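Long-range contacts in acetyltransferase Atu2258 (Agrobacterium tumefaciens str. C58, PDB 2G3A), which catalyses transfer of an acetyl group from acetyl coenzyme A to an acceptor, preferring glucosamine 6-phosphate or dopamine, and releases CoA and the acetylated product: residues A[62-70]-A[78-86]; A[125-135]-A[144-152]. One frame throughout, in Å; residues are numbered along the deposited sequence.

Interaction 1: A[62-70]-A[78-86]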
ATOM      1  N   SER A  62     -21.350 -13.021 -11.321  1.00 27.20           N
ATOM      2  CA  SER A  62     -19.906 -13.230 -11.137  1.00 26.51           C
ATOM      3  C   SER A  62     -19.115 -11.937 -11.321  1.00 25.97           C
ATOM      4  O   SER A  62     -19.370 -11.186 -12.254  1.00 23.32           O
ATOM      5  CB  SER A  62     -19.374 -14.289 -12.104  1.00 26.12           C
ATOM      6  OG  SER A  62     -19.598 -15.592 -11.599  1.00 29.61           O
ATOM      7  N   VAL A  63     -18.151 -11.706 -10.428  1.00 28.12           N
ATOM      8  CA  VAL A  63     -17.217 -10.586 -10.527  1.00 29.24           C
ATOM      9  C   VAL A  63     -16.171 -10.899 -11.597  1.00 30.50           C
ATOM     10  O   VAL A  63     -15.460 -11.910 -11.514  1.00 30.64           O
ATOM     11  CB  VAL A  63     -16.521 -10.307  -9.162  1.00 30.44           C
ATOM     12  CG1 VAL A  63     -15.537  -9.125  -9.253  1.00 27.28           C
ATOM     13  CG2 VAL A  63     -17.556 -10.066  -8.071  1.00 30.55           C
ATOM     14  N   THR A  64     -16.100 -10.031 -12.602  1.00 30.35           N
ATOM     15  CA  THR A  64     -15.147 -10.171 -13.709  1.00 30.23           C
ATOM     16  C   THR A  64     -14.012  -9.133 -13.614  1.00 28.14           C
ATOM     17  O   THR A  64     -12.996  -9.225 -14.309  1.00 28.32           O
ATOM     18  CB  THR A  64     -15.853 -10.008 -15.071  1.00 29.99           C
ATOM     19  OG1 THR A  64     -16.486  -8.724 -15.129  1.00 31.20           O
ATOM     20  CG2 THR A  64     -16.906 -11.105 -15.290  1.00 31.74           C
ATOM     21  N   GLY A  65     -14.186  -8.146 -12.745  1.00 26.30           N
ATOM     22  CA  GLY A  65     -13.219  -7.056 -12.633  1.00 25.21           C
ATOM     23  C   GLY A  65     -13.751  -5.981 -11.699  1.00 23.89           C
ATOM     24  O   GLY A  65     -14.732  -6.204 -10.980  1.00 22.14           O
ATOM     25  N   GLY A  66     -13.111  -4.817 -11.717  1.00 22.30           N
ATOM     26  CA  GLY A  66     -13.553  -3.696 -10.896  1.00 21.88           C
ATOM     27  C   GLY A  66     -12.440  -2.935 -10.208  1.00 22.36           C
ATOM     28  O   GLY A  66     -11.294  -2.976 -10.635  1.00 21.33           O
ATOM     29  N   LEU A  67     -12.806  -2.259  -9.121  1.00 21.58           N
ATOM     30  CA  LEU A  67     -11.921  -1.396  -8.381  1.00 23.09           C
ATOM     31  C   LEU A  67     -12.042  -1.728  -6.894  1.00 21.82           C
ATOM     32  O   LEU A  67     -13.153  -1.942  -6.374  1.00 21.33           O
ATOM     33  CB  LEU A  67     -12.263   0.080  -8.677  1.00 22.81           C
ATOM     34  CG  LEU A  67     -11.482   1.203  -7.995  1.00 22.10           C
ATOM     35  CD1 LEU A  67     -11.522   2.479  -8.844  1.00 24.20           C
ATOM     36  CD2 LEU A  67     -11.949   1.482  -6.541  1.00 22.12           C
ATOM     37  N   VAL A  68     -10.890  -1.809  -6.235  1.00 20.70           N
ATOM     38  CA  VAL A  68     -10.813  -2.012  -4.784  1.00 22.95           C
ATOM     39  C   VAL A  68     -10.072  -0.832  -4.178  1.00 24.72           C
ATOM     40  O   VAL A  68      -8.959  -0.496  -4.606  1.00 23.16           O
ATOM     41  CB  VAL A  68     -10.090  -3.338  -4.428  1.00 25.00           C
ATOM     42  CG1 VAL A  68      -9.975  -3.522  -2.893  1.00 27.39           C
ATOM     43  CG2 VAL A  68     -10.823  -4.528  -5.039  1.00 27.68           C
ATOM     44  N   GLY A  69     -10.687  -0.180  -3.202  1.00 24.23           N
ATOM     45  CA  GLY A  69     -10.007   0.909  -2.510  1.00 25.12           C
ATOM     46  C   GLY A  69     -10.629   1.249  -1.185  1.00 24.85           C
ATOM     47  O   GLY A  69     -11.368   0.455  -0.614  1.00 21.26           O
ATOM     48  N   HIS A  70     -10.322   2.435  -0.679  1.00 24.62           N
ATOM     49  CA  HIS A  70     -10.929   2.890   0.573  1.00 25.65           C
ATOM     50  C   HIS A  70     -10.716   4.380   0.757  1.00 25.27           C
ATOM     51  O   HIS A  70      -9.823   4.968   0.153  1.00 25.26           O
ATOM     52  CB  HIS A  70     -10.365   2.135   1.787  1.00 26.95           C
ATOM     53  CG  HIS A  70      -8.921   2.423   2.063  1.00 26.37           C
ATOM     54  ND1 HIS A  70      -7.901   1.621   1.599  1.00 28.22           N
ATOM     55  CD2 HIS A  70      -8.329   3.412   2.771  1.00 26.64           C
ATOM     56  CE1 HIS A  70      -6.742   2.111   1.999  1.00 32.63           C
ATOM     57  NE2 HIS A  70      -6.975   3.199   2.713  1.00 29.87           N
ATOM     58  N   VAL A  78      -7.030   4.240  -4.302  1.00 23.52           N
ATOM     59  CA  VAL A  78      -7.412   3.157  -5.198  1.00 23.60           C
ATOM     60  C   VAL A  78      -6.300   2.115  -5.130  1.00 25.94           C
ATOM     61  O   VAL A  78      -5.159   2.387  -5.519  1.00 24.12           O
ATOM     62  CB  VAL A  78      -7.635   3.647  -6.655  1.00 22.09           C
ATOM     63  CG1 VAL A  78      -7.867   2.462  -7.615  1.00 23.18           C
ATOM     64  CG2 VAL A  78      -8.801   4.641  -6.720  1.00 20.60           C
ATOM     65  N   GLN A  79      -6.635   0.933  -4.613  1.00 23.37           N
ATOM     66  CA  GLN A  79      -5.655  -0.137  -4.425  1.00 26.05           C
ATOM     67  C   GLN A  79      -5.519  -1.068  -5.638  1.00 28.32           C
ATOM     68  O   GLN A  79      -4.398  -1.417  -6.051  1.00 29.09           O
ATOM     69  CB  GLN A  79      -6.022  -0.973  -3.189  1.00 26.61           C
ATOM     70  CG  GLN A  79      -4.991  -2.040  -2.832  1.00 33.73           C
ATOM     71  CD  GLN A  79      -5.590  -3.173  -2.007  1.00 45.38           C
ATOM     72  OE1 GLN A  79      -6.637  -3.012  -1.366  1.00 51.15           O
ATOM     73  NE2 GLN A  79      -4.931  -4.327  -2.022  1.00 42.47           N
ATOM     74  N   LEU A  80      -6.652  -1.487  -6.200  1.00 26.01           N
ATOM     75  CA  LEU A  80      -6.633  -2.391  -7.341  1.00 24.99           C
ATOM     76  C   LEU A  80      -7.643  -1.919  -8.355  1.00 24.59           C
ATOM     77  O   LEU A  80      -8.709  -1.453  -7.982  1.00 23.40           O
ATOM     78  CB  LEU A  80      -7.006  -3.826  -6.936  1.00 24.96           C
ATOM     79  CG  LEU A  80      -6.322  -4.549  -5.767  1.00 27.15           C
ATOM     80  CD1 LEU A  80      -7.145  -5.777  -5.391  1.00 23.76           C
ATOM     81  CD2 LEU A  80      -4.908  -4.963  -6.117  1.00 32.15           C
ATOM     82  N   LEU A  81      -7.310  -2.082  -9.632  1.00 23.05           N
ATOM     83  CA  LEU A  81      -8.250  -1.833 -10.712  1.00 23.30           C
ATOM     84  C   LEU A  81      -7.964  -2.813 -11.812  1.00 24.22           C
ATOM     85  O   LEU A  81      -6.838  -2.861 -12.323  1.00 24.97           O
ATOM     86  CB  LEU A  81      -8.107  -0.403 -11.239  1.00 25.12           C
ATOM     87  CG  LEU A  81      -9.227   0.191 -12.100  1.00 26.53           C
ATOM     88  CD1 LEU A  81      -9.156   1.709 -12.090  1.00 31.64           C
ATOM     89  CD2 LEU A  81      -9.220  -0.332 -13.552  1.00 27.75           C
ATOM     90  N   PHE A  82      -8.981  -3.603 -12.175  1.00 22.12           N
ATOM     91  CA  PHE A  82      -8.856  -4.556 -13.263  1.00 21.59           C
ATOM     92  C   PHE A  82     -10.038  -4.479 -14.231  1.00 23.03           C
ATOM     93  O   PHE A  82     -11.208  -4.565 -13.836  1.00 23.74           O
ATOM     94  CB  PHE A  82      -8.698  -5.989 -12.725  1.00 23.69           C
ATOM     95  CG  PHE A  82      -8.573  -7.029 -13.810  1.00 24.50           C
ATOM     96  CD1 PHE A  82      -7.342  -7.271 -14.421  1.00 21.36           C
ATOM     97  CD2 PHE A  82      -9.682  -7.752 -14.234  1.00 26.82           C
ATOM     98  CE1 PHE A  82      -7.220  -8.208 -15.420  1.00 24.15           C
ATOM     99  CE2 PHE A  82      -9.569  -8.710 -15.259  1.00 25.06           C
ATOM    100  CZ  PHE A  82      -8.339  -8.936 -15.846  1.00 25.77           C
ATOM    101  N   VAL A  83      -9.720  -4.323 -15.507  1.00 23.47           N
ATOM    102  CA  VAL A  83     -10.725  -4.353 -16.555  1.00 24.36           C
ATOM    103  C   VAL A  83     -10.575  -5.656 -17.340  1.00 25.26           C
ATOM    104  O   VAL A  83      -9.487  -5.961 -17.809  1.00 23.91           O
ATOM    105  CB  VAL A  83     -10.607  -3.106 -17.479  1.00 26.77           C
ATOM    106  CG1 VAL A  83     -11.575  -3.203 -18.641  1.00 27.20           C
ATOM    107  CG2 VAL A  83     -10.860  -1.823 -16.677  1.00 31.95           C
ATOM    108  N   PRO A  84     -11.666  -6.444 -17.467  1.00 27.02           N
ATOM    109  CA  PRO A  84     -11.613  -7.696 -18.237  1.00 28.40           C
ATOM    110  C   PRO A  84     -11.168  -7.475 -19.687  1.00 29.51           C
ATOM    111  O   PRO A  84     -11.481  -6.449 -20.290  1.00 27.98           O
ATOM    112  CB  PRO A  84     -13.060  -8.200 -18.192  1.00 27.98           C
ATOM    113  CG  PRO A  84     -13.664  -7.530 -17.019  1.00 30.37           C
ATOM    114  CD  PRO A  84     -13.007  -6.202 -16.907  1.00 26.88           C
ATOM    115  N   GLU A  85     -10.434  -8.432 -20.240  1.00 32.34           N
ATOM    116  CA  GLU A  85      -9.878  -8.288 -21.586  1.00 34.98           C
ATOM    117  C   GLU A  85     -10.913  -7.827 -22.626  1.00 34.52           C
ATOM    118  O   GLU A  85     -10.632  -6.935 -23.436  1.00 33.78           O
ATOM    119  CB  GLU A  85      -9.210  -9.591 -22.032  1.00 36.09           C
ATOM    120  CG  GLU A  85      -8.152  -9.398 -23.118  1.00 37.16           C
ATOM    121  CD  GLU A  85      -7.550 -10.720 -23.584  1.00 39.56           C
ATOM    122  OE1 GLU A  85      -6.591 -11.206 -22.944  1.00 45.54           O
ATOM    123  OE2 GLU A  85      -8.044 -11.271 -24.591  1.00 41.77           O
ATOM    124  N   ALA A  86     -12.112  -8.414 -22.577  1.00 33.90           N
ATOM    125  CA  ALA A  86     -13.177  -8.113 -23.543  1.00 34.30           C
ATOM    126  C   ALA A  86     -13.691  -6.670 -23.466  1.00 35.28           C
ATOM    127  O   ALA A  86     -14.293  -6.167 -24.423  1.00 35.40           O
ATOM    128  CB  ALA A  86     -14.334  -9.103 -23.395  1.00 35.12           C
TER
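Strands 63-72 and 75-82 pair here as an antiparallel beta hairpin in the mixed sheet of a GCN5-related N-acetyltransferase, and the pairing carries a classic beta bulge. Gln79 and Leu80 both face Val68, whose carbonyl oxygen accepts two bonds: Gln79 N at 2.7 Å from Val68 O, bent to 139° at the hydrogen, and the straighter Leu80 N at 3.0 Å from Val68 O. In return Val68 N donates to Leu80 O, so both the N-H and the carbonyl of Val68 are spent on strand 75-82. On one face of the sheet, Val68 and Leu80 lie side by side and point the same way, with Val68 CG2 3.9 Å from Leu80 CD1; these branched apolar chains face Glu29 and Arg33 of the second subunit. On the other face Leu67 crosses Val78 at about a right angle. With CG anti to the backbone N (chi1 179°), Leu67 sets that atom 3.8 Å from Val78 CG1, while Leu81 reaches beyond the pair to helix 92-106. Further along, Gly66 and Phe82 exchange two backbone hydrogen bonds. Gly65 suits its place because a side chain there would collide with Phe82 O and the Pro84 ring. By similarity, Leu81, Phe82 and Val83 bind CoA, so the hairpin sets the end of strand 75-82 where the cofactor would lie. The Phe82 ring turns its edge to Thr64 O, 3.6 Å from Phe82 CE2, and the same carbonyl meets the neighbouring proline, Thr64 O lying 3.3 Å from Pro84 CG.

Interaction 2: A[125-135]-A[144-152]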
ATOM      1  N   TYR A 125      -4.416   7.129 -16.077  1.00 18.62           N
ATOM      2  CA  TYR A 125      -4.608   7.935 -14.863  1.00 22.50           C
ATOM      3  C   TYR A 125      -4.321   9.386 -15.137  1.00 21.94           C
ATOM      4  O   TYR A 125      -5.041  10.263 -14.666  1.00 21.92           O
ATOM      5  CB  TYR A 125      -3.720   7.450 -13.706  1.00 20.45           C
ATOM      6  CG  TYR A 125      -3.950   6.019 -13.307  1.00 25.07           C
ATOM      7  CD1 TYR A 125      -5.152   5.374 -13.609  1.00 26.35           C
ATOM      8  CD2 TYR A 125      -2.954   5.297 -12.616  1.00 24.73           C
ATOM      9  CE1 TYR A 125      -5.353   4.052 -13.268  1.00 24.67           C
ATOM     10  CE2 TYR A 125      -3.164   3.958 -12.234  1.00 24.30           C
ATOM     11  CZ  TYR A 125      -4.360   3.349 -12.574  1.00 27.97           C
ATOM     12  OH  TYR A 125      -4.595   2.033 -12.229  1.00 28.94           O
ATOM     13  N   GLU A 126      -3.275   9.647 -15.914  1.00 23.34           N
ATOM     14  CA  GLU A 126      -2.935  11.030 -16.252  1.00 25.65           C
ATOM     15  C   GLU A 126      -4.012  11.717 -17.111  1.00 27.01           C
ATOM     16  O   GLU A 126      -4.365  12.885 -16.871  1.00 24.37           O
ATOM     17  CB  GLU A 126      -1.558  11.086 -16.911  1.00 26.03           C
ATOM     18  CG  GLU A 126      -0.416  10.843 -15.901  1.00 27.01           C
ATOM     19  CD  GLU A 126       0.973  10.882 -16.540  1.00 32.16           C
ATOM     20  OE1 GLU A 126       1.167  10.281 -17.618  1.00 40.21           O
ATOM     21  OE2 GLU A 126       1.877  11.495 -15.946  1.00 44.32           O
ATOM     22  N   ARG A 127      -4.536  10.992 -18.099  1.00 25.48           N
ATOM     23  CA  ARG A 127      -5.624  11.508 -18.937  1.00 28.78           C
ATOM     24  C   ARG A 127      -6.865  11.840 -18.099  1.00 25.64           C
ATOM     25  O   ARG A 127      -7.504  12.885 -18.308  1.00 22.92           O
ATOM     26  CB  ARG A 127      -5.994  10.503 -20.032  1.00 27.99           C
ATOM     27  CG  ARG A 127      -5.102  10.490 -21.266  1.00 36.68           C
ATOM     28  CD  ARG A 127      -5.817   9.750 -22.415  1.00 36.56           C
ATOM     29  NE  ARG A 127      -6.007   8.328 -22.096  1.00 46.28           N
ATOM     30  CZ  ARG A 127      -5.262   7.337 -22.587  1.00 51.35           C
ATOM     31  NH1 ARG A 127      -4.288   7.597 -23.455  1.00 56.11           N
ATOM     32  NH2 ARG A 127      -5.504   6.082 -22.224  1.00 44.29           N
ATOM     33  N   TYR A 128      -7.190  10.933 -17.169  1.00 25.16           N
ATOM     34  CA  TYR A 128      -8.279  11.093 -16.194  1.00 24.39           C
ATOM     35  C   TYR A 128      -8.155  12.367 -15.345  1.00 26.09           C
ATOM     36  O   TYR A 128      -9.162  12.993 -15.000  1.00 25.61           O
ATOM     37  CB  TYR A 128      -8.439   9.825 -15.315  1.00 23.99           C
ATOM     38  CG  TYR A 128      -9.600   9.936 -14.334  1.00 22.76           C
ATOM     39  CD1 TYR A 128     -10.914   9.730 -14.761  1.00 27.70           C
ATOM     40  CD2 TYR A 128      -9.383  10.301 -12.998  1.00 17.60           C
ATOM     41  CE1 TYR A 128     -11.986   9.881 -13.892  1.00 25.43           C
ATOM     42  CE2 TYR A 128     -10.457  10.465 -12.109  1.00 22.96           C
ATOM     43  CZ  TYR A 128     -11.755  10.250 -12.571  1.00 23.61           C
ATOM     44  OH  TYR A 128     -12.833  10.384 -11.725  1.00 28.37           O
ATOM     45  N   GLY A 129      -6.925  12.779 -15.038  1.00 24.43           N
ATOM     46  CA  GLY A 129      -6.719  13.988 -14.240  1.00 24.22           C
ATOM     47  C   GLY A 129      -5.789  13.826 -13.044  1.00 25.31           C
ATOM     48  O   GLY A 129      -5.583  14.785 -12.297  1.00 24.52           O
ATOM     49  N   PHE A 130      -5.241  12.627 -12.837  1.00 24.05           N
ATOM     50  CA  PHE A 130      -4.193  12.464 -11.806  1.00 24.03           C
ATOM     51  C   PHE A 130      -2.890  13.101 -12.240  1.00 24.22           C
ATOM     52  O   PHE A 130      -2.603  13.188 -13.431  1.00 22.40           O
ATOM     53  CB  PHE A 130      -3.905  11.010 -11.478  1.00 23.13           C
ATOM     54  CG  PHE A 130      -4.992  10.320 -10.705  1.00 21.14           C
ATOM     55  CD1 PHE A 130      -4.886  10.152  -9.318  1.00 25.05           C
ATOM     56  CD2 PHE A 130      -6.084   9.781 -11.361  1.00 25.14           C
ATOM     57  CE1 PHE A 130      -5.880   9.484  -8.600  1.00 25.04           C
ATOM     58  CE2 PHE A 130      -7.071   9.094 -10.652  1.00 23.01           C
ATOM     59  CZ  PHE A 130      -6.968   8.955  -9.266  1.00 23.67           C
ATOM     60  N   THR A 131      -2.109  13.533 -11.253  1.00 23.88           N
ATOM     61  CA  THR A 131      -0.825  14.191 -11.493  0.50 24.67           C
ATOM     62  C   THR A 131       0.233  13.522 -10.626  1.00 25.15           C
ATOM     63  O   THR A 131      -0.006  13.251  -9.449  1.00 26.46           O
ATOM     64  CB  THR A 131      -0.886  15.687 -11.159  0.50 25.77           C
ATOM     65  OG1 THR A 131      -1.298  15.850  -9.798  0.50 30.18           O
ATOM     66  CG2 THR A 131      -1.864  16.406 -12.070  0.50 22.70           C
ATOM     67  N   LYS A 132       1.386  13.248 -11.224  1.00 23.48           N
ATOM     68  CA  LYS A 132       2.436  12.479 -10.585  1.00 24.19           C
ATOM     69  C   LYS A 132       2.960  13.204  -9.368  1.00 23.85           C
ATOM     70  O   LYS A 132       3.144  14.419  -9.383  1.00 24.84           O
ATOM     71  CB  LYS A 132       3.575  12.235 -11.578  1.00 27.35           C
ATOM     72  CG  LYS A 132       3.122  11.504 -12.833  1.00 31.15           C
ATOM     73  CD  LYS A 132       4.263  10.797 -13.559  1.00 44.00           C
ATOM     74  CE  LYS A 132       4.786  11.612 -14.730  1.00 45.04           C
ATOM     75  NZ  LYS A 132       5.327  10.713 -15.796  1.00 52.92           N
ATOM     76  N   ILE A 133       3.206  12.452  -8.308  1.00 22.63           N
ATOM     77  CA  ILE A 133       3.760  13.041  -7.097  1.00 25.03           C
ATOM     78  C   ILE A 133       5.155  12.506  -6.796  1.00 23.36           C
ATOM     79  O   ILE A 133       5.887  13.109  -6.038  1.00 22.49           O
ATOM     80  CB  ILE A 133       2.800  12.938  -5.873  1.00 27.84           C
ATOM     81  CG1 ILE A 133       2.404  11.492  -5.584  1.00 28.40           C
ATOM     82  CG2 ILE A 133       1.568  13.836  -6.097  1.00 26.30           C
ATOM     83  CD1 ILE A 133       1.285  11.327  -4.525  1.00 29.88           C
ATOM     84  N   GLY A 134       5.527  11.396  -7.427  1.00 22.89           N
ATOM     85  CA  GLY A 134       6.880  10.844  -7.274  1.00 21.74           C
ATOM     86  C   GLY A 134       6.980   9.488  -7.944  1.00 22.72           C
ATOM     87  O   GLY A 134       5.967   8.932  -8.387  1.00 20.09           O
ATOM     88  N   SER A 135       8.196   8.943  -7.993  1.00 21.81           N
ATOM     89  CA  SER A 135       8.420   7.652  -8.638  1.00 23.24           C
ATOM     90  C   SER A 135       9.701   7.028  -8.117  1.00 23.21           C
ATOM     91  O   SER A 135      10.519   7.700  -7.490  1.00 26.41           O
ATOM     92  CB  SER A 135       8.473   7.807 -10.171  1.00 24.58           C
ATOM     93  OG  SER A 135       9.576   8.626 -10.544  1.00 23.10           O
ATOM     94  N   SER A 144       9.030   1.188 -13.546  1.00 23.13           N
ATOM     95  CA  SER A 144       9.096   2.060 -12.384  0.50 24.10           C
ATOM     96  C   SER A 144       7.765   2.037 -11.642  1.00 24.15           C
ATOM     97  O   SER A 144       6.726   1.665 -12.215  1.00 27.68           O
ATOM     98  CB  SER A 144       9.436   3.494 -12.810  0.50 23.79           C
ATOM     99  OG  SER A 144       8.399   4.044 -13.599  0.50 26.62           O
ATOM    100  N   ILE A 145       7.790   2.415 -10.366  1.00 24.67           N
ATOM    101  CA  ILE A 145       6.543   2.717  -9.639  1.00 25.42           C
ATOM    102  C   ILE A 145       6.303   4.230  -9.675  1.00 26.14           C
ATOM    103  O   ILE A 145       7.232   5.010  -9.448  1.00 24.35           O
ATOM    104  CB  ILE A 145       6.542   2.211  -8.174  1.00 25.96           C
ATOM    105  CG1 ILE A 145       6.891   0.717  -8.119  1.00 28.24           C
ATOM    106  CG2 ILE A 145       5.166   2.499  -7.498  1.00 28.59           C
ATOM    107  CD1 ILE A 145       6.953   0.099  -6.710  1.00 26.78           C
ATOM    108  N   THR A 146       5.070   4.645  -9.992  1.00 23.26           N
ATOM    109  CA  THR A 146       4.711   6.072  -9.985  1.00 22.08           C
ATOM    110  C   THR A 146       3.515   6.253  -9.068  1.00 23.67           C
ATOM    111  O   THR A 146       2.585   5.430  -9.098  1.00 23.58           O
ATOM    112  CB  THR A 146       4.362   6.593 -11.410  1.00 21.93           C
ATOM    113  OG1 THR A 146       5.431   6.274 -12.299  1.00 26.81           O
ATOM    114  CG2 THR A 146       4.149   8.138 -11.416  1.00 21.64           C
ATOM    115  N   TRP A 147       3.562   7.298  -8.229  1.00 21.04           N
ATOM    116  CA  TRP A 147       2.435   7.676  -7.375  1.00 21.44           C
ATOM    117  C   TRP A 147       1.843   8.925  -7.959  1.00 21.20           C
ATOM    118  O   TRP A 147       2.567   9.826  -8.450  1.00 18.72           O
ATOM    119  CB  TRP A 147       2.880   7.941  -5.922  1.00 19.61           C
ATOM    120  CG  TRP A 147       3.234   6.666  -5.152  1.00 24.83           C
ATOM    121  CD1 TRP A 147       2.404   5.932  -4.334  1.00 26.28           C
ATOM    122  CD2 TRP A 147       4.501   5.987  -5.150  1.00 20.03           C
ATOM    123  NE1 TRP A 147       3.088   4.838  -3.835  1.00 24.00           N
ATOM    124  CE2 TRP A 147       4.373   4.856  -4.322  1.00 23.83           C
ATOM    125  CE3 TRP A 147       5.736   6.228  -5.779  1.00 20.20           C
ATOM    126  CZ2 TRP A 147       5.438   3.966  -4.107  1.00 22.88           C
ATOM    127  CZ3 TRP A 147       6.782   5.349  -5.566  1.00 22.90           C
ATOM    128  CH2 TRP A 147       6.625   4.238  -4.720  1.00 24.42           C
ATOM    129  N   LEU A 148       0.516   8.994  -7.916  1.00 19.87           N
ATOM    130  CA  LEU A 148      -0.192  10.142  -8.465  1.00 17.08           C
ATOM    131  C   LEU A 148      -1.283  10.614  -7.513  1.00 20.28           C
ATOM    132  O   LEU A 148      -1.820   9.815  -6.745  1.00 20.27           O
ATOM    133  CB  LEU A 148      -0.828   9.785  -9.838  1.00 17.92           C
ATOM    134  CG  LEU A 148       0.124   9.305 -10.932  1.00 19.12           C
ATOM    135  CD1 LEU A 148       0.150   7.790 -10.983  1.00 28.24           C
ATOM    136  CD2 LEU A 148      -0.275   9.862 -12.311  1.00 22.07           C
ATOM    137  N   GLU A 149      -1.628  11.901  -7.581  1.00 20.64           N
ATOM    138  CA  GLU A 149      -2.778  12.423  -6.824  1.00 19.99           C
ATOM    139  C   GLU A 149      -3.804  13.128  -7.737  1.00 22.72           C
ATOM    140  O   GLU A 149      -3.481  13.586  -8.843  1.00 23.49           O
ATOM    141  CB  GLU A 149      -2.307  13.423  -5.756  1.00 20.02           C
ATOM    142  CG  GLU A 149      -1.834  14.753  -6.384  1.00 24.00           C
ATOM    143  CD  GLU A 149      -1.305  15.777  -5.384  1.00 28.84           C
ATOM    144  OE1 GLU A 149      -1.405  15.542  -4.163  1.00 32.33           O
ATOM    145  OE2 GLU A 149      -0.785  16.822  -5.838  1.00 40.78           O
ATOM    146  N   LYS A 150      -5.022  13.256  -7.227  1.00 22.19           N
ATOM    147  CA  LYS A 150      -6.060  14.074  -7.852  1.00 22.14           C
ATOM    148  C   LYS A 150      -6.827  14.777  -6.741  1.00 23.91           C
ATOM    149  O   LYS A 150      -7.536  14.150  -5.947  1.00 27.16           O
ATOM    150  CB  LYS A 150      -7.003  13.241  -8.734  1.00 19.31           C
ATOM    151  CG  LYS A 150      -8.009  14.089  -9.552  1.00 22.85           C
ATOM    152  CD  LYS A 150      -8.681  13.189 -10.614  1.00 23.22           C
ATOM    153  CE  LYS A 150      -9.558  13.973 -11.571  1.00 24.43           C
ATOM    154  NZ  LYS A 150     -10.805  14.459 -10.936  1.00 28.99           N
ATOM    155  N   ARG A 151      -6.669  16.088  -6.689  1.00 25.32           N
ATOM    156  CA  ARG A 151      -7.321  16.881  -5.666  1.00 29.12           C
ATOM    157  C   ARG A 151      -8.688  17.292  -6.180  1.00 28.82           C
ATOM    158  O   ARG A 151      -8.830  17.677  -7.342  1.00 27.15           O
ATOM    159  CB  ARG A 151      -6.460  18.096  -5.304  1.00 29.45           C
ATOM    160  CG  ARG A 151      -4.998  17.751  -5.082  1.00 32.72           C
ATOM    161  CD  ARG A 151      -4.172  18.937  -4.597  1.00 34.14           C
ATOM    162  NE  ARG A 151      -4.322  19.119  -3.155  1.00 50.03           N
ATOM    163  CZ  ARG A 151      -3.529  18.584  -2.227  1.00 47.50           C
ATOM    164  NH1 ARG A 151      -2.473  17.831  -2.552  1.00 49.39           N
ATOM    165  NH2 ARG A 151      -3.797  18.813  -0.952  1.00 47.76           N
ATOM    166  N   PHE A 152      -9.695  17.182  -5.318  1.00 27.54           N
ATOM    167  CA  PHE A 152     -11.061  17.561  -5.676  1.00 27.38           C
ATOM    168  C   PHE A 152     -11.352  19.067  -5.569  1.00 29.86           C
ATOM    169  O   PHE A 152     -10.776  19.766  -4.734  1.00 33.84           O
ATOM    170  CB  PHE A 152     -12.065  16.758  -4.847  1.00 23.45           C
ATOM    171  CG  PHE A 152     -11.864  15.262  -4.931  1.00 20.57           C
ATOM    172  CD1 PHE A 152     -12.333  14.430  -3.914  1.00 19.87           C
ATOM    173  CD2 PHE A 152     -11.190  14.691  -6.025  1.00 21.43           C
ATOM    174  CE1 PHE A 152     -12.154  13.044  -3.998  1.00 14.21           C
ATOM    175  CE2 PHE A 152     -11.007  13.315  -6.122  1.00 21.20           C
ATOM    176  CZ  PHE A 152     -11.488  12.487  -5.090  1.00 19.22           C
TER
HETATM  177  O   HOH W   1       1.436  16.547  -8.203  1.00 56.54           O
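Ile133 and Trp147 meet at about a right angle, Ile133 CG1 lying 3.6 Å from Trp147 CB, and their backbones are joined by a nearly straight bond, Ile133 N to Trp147 O at 2.7 Å (176° at the hydrogen). Trp147 N goes instead to Gly134 O, which also sits at the edge of the indole, in its plane. Ile133 CG2 packs against Glu149, 3.5 Å from its CG, while the carboxylate makes a salt bridge with Arg151 and accepts from a water that also donates to Lys132 O. Thr131 and Glu149 exchange two backbone bonds. On the other face, Leu148 is wedged under the helix end: its CD2 is 3.7 Å from Glu126 CG, and its CB touches Phe130 CB. The flexible chain of Lys150 suits a long reach: CB lies over one face of the Phe130 ring, 4.0 Å from its centroid, and CD rests 3.6 Å from Tyr128 CE2. The chain runs out fully extended from chi1 (-173°) to chi3 and bends only at chi4, which brings the amine to Glu101 of helix 92-106, which also receives the Tyr128 hydroxyl.

The turn that places these groups is made by Gly129, whose phi of 129° leaves no room for a CB between the preceding carbonyl and Lys150 CE; Phe130 N bonds to Tyr125 O at 3.0 Å. Beyond, Trp147 meets Trp147 of the second subunit. By similarity Tyr125 binds CoA. A Schellman motif thus ends helix 119-128 and leads into the C-terminal hairpin of the GNAT fold, where Ile133 and Gly134, both opposite Trp147, form a classic beta bulge.

How the interactions relate
Interaction 1 closes before interaction 2 opens along the chain, and their centres lie 18 Å apart, with nearest atoms about 4 Å from each other. Both belong to one six-stranded mixed sheet: strand 111-116 stands between strand 75-82 of the first hairpin and strand 145-151 of the second, so the two hairpins flank it. Helix 92-106 packs against side chains from both contacts. The CoA residues assigned by similarity come together between the two hairpins, the side chain of Leu81 being about 4 Å from that of Tyr125, which suggests one cofactor site shared by the two hairpins. Both also touch the second subunit, so the sheet contributes to the dimer.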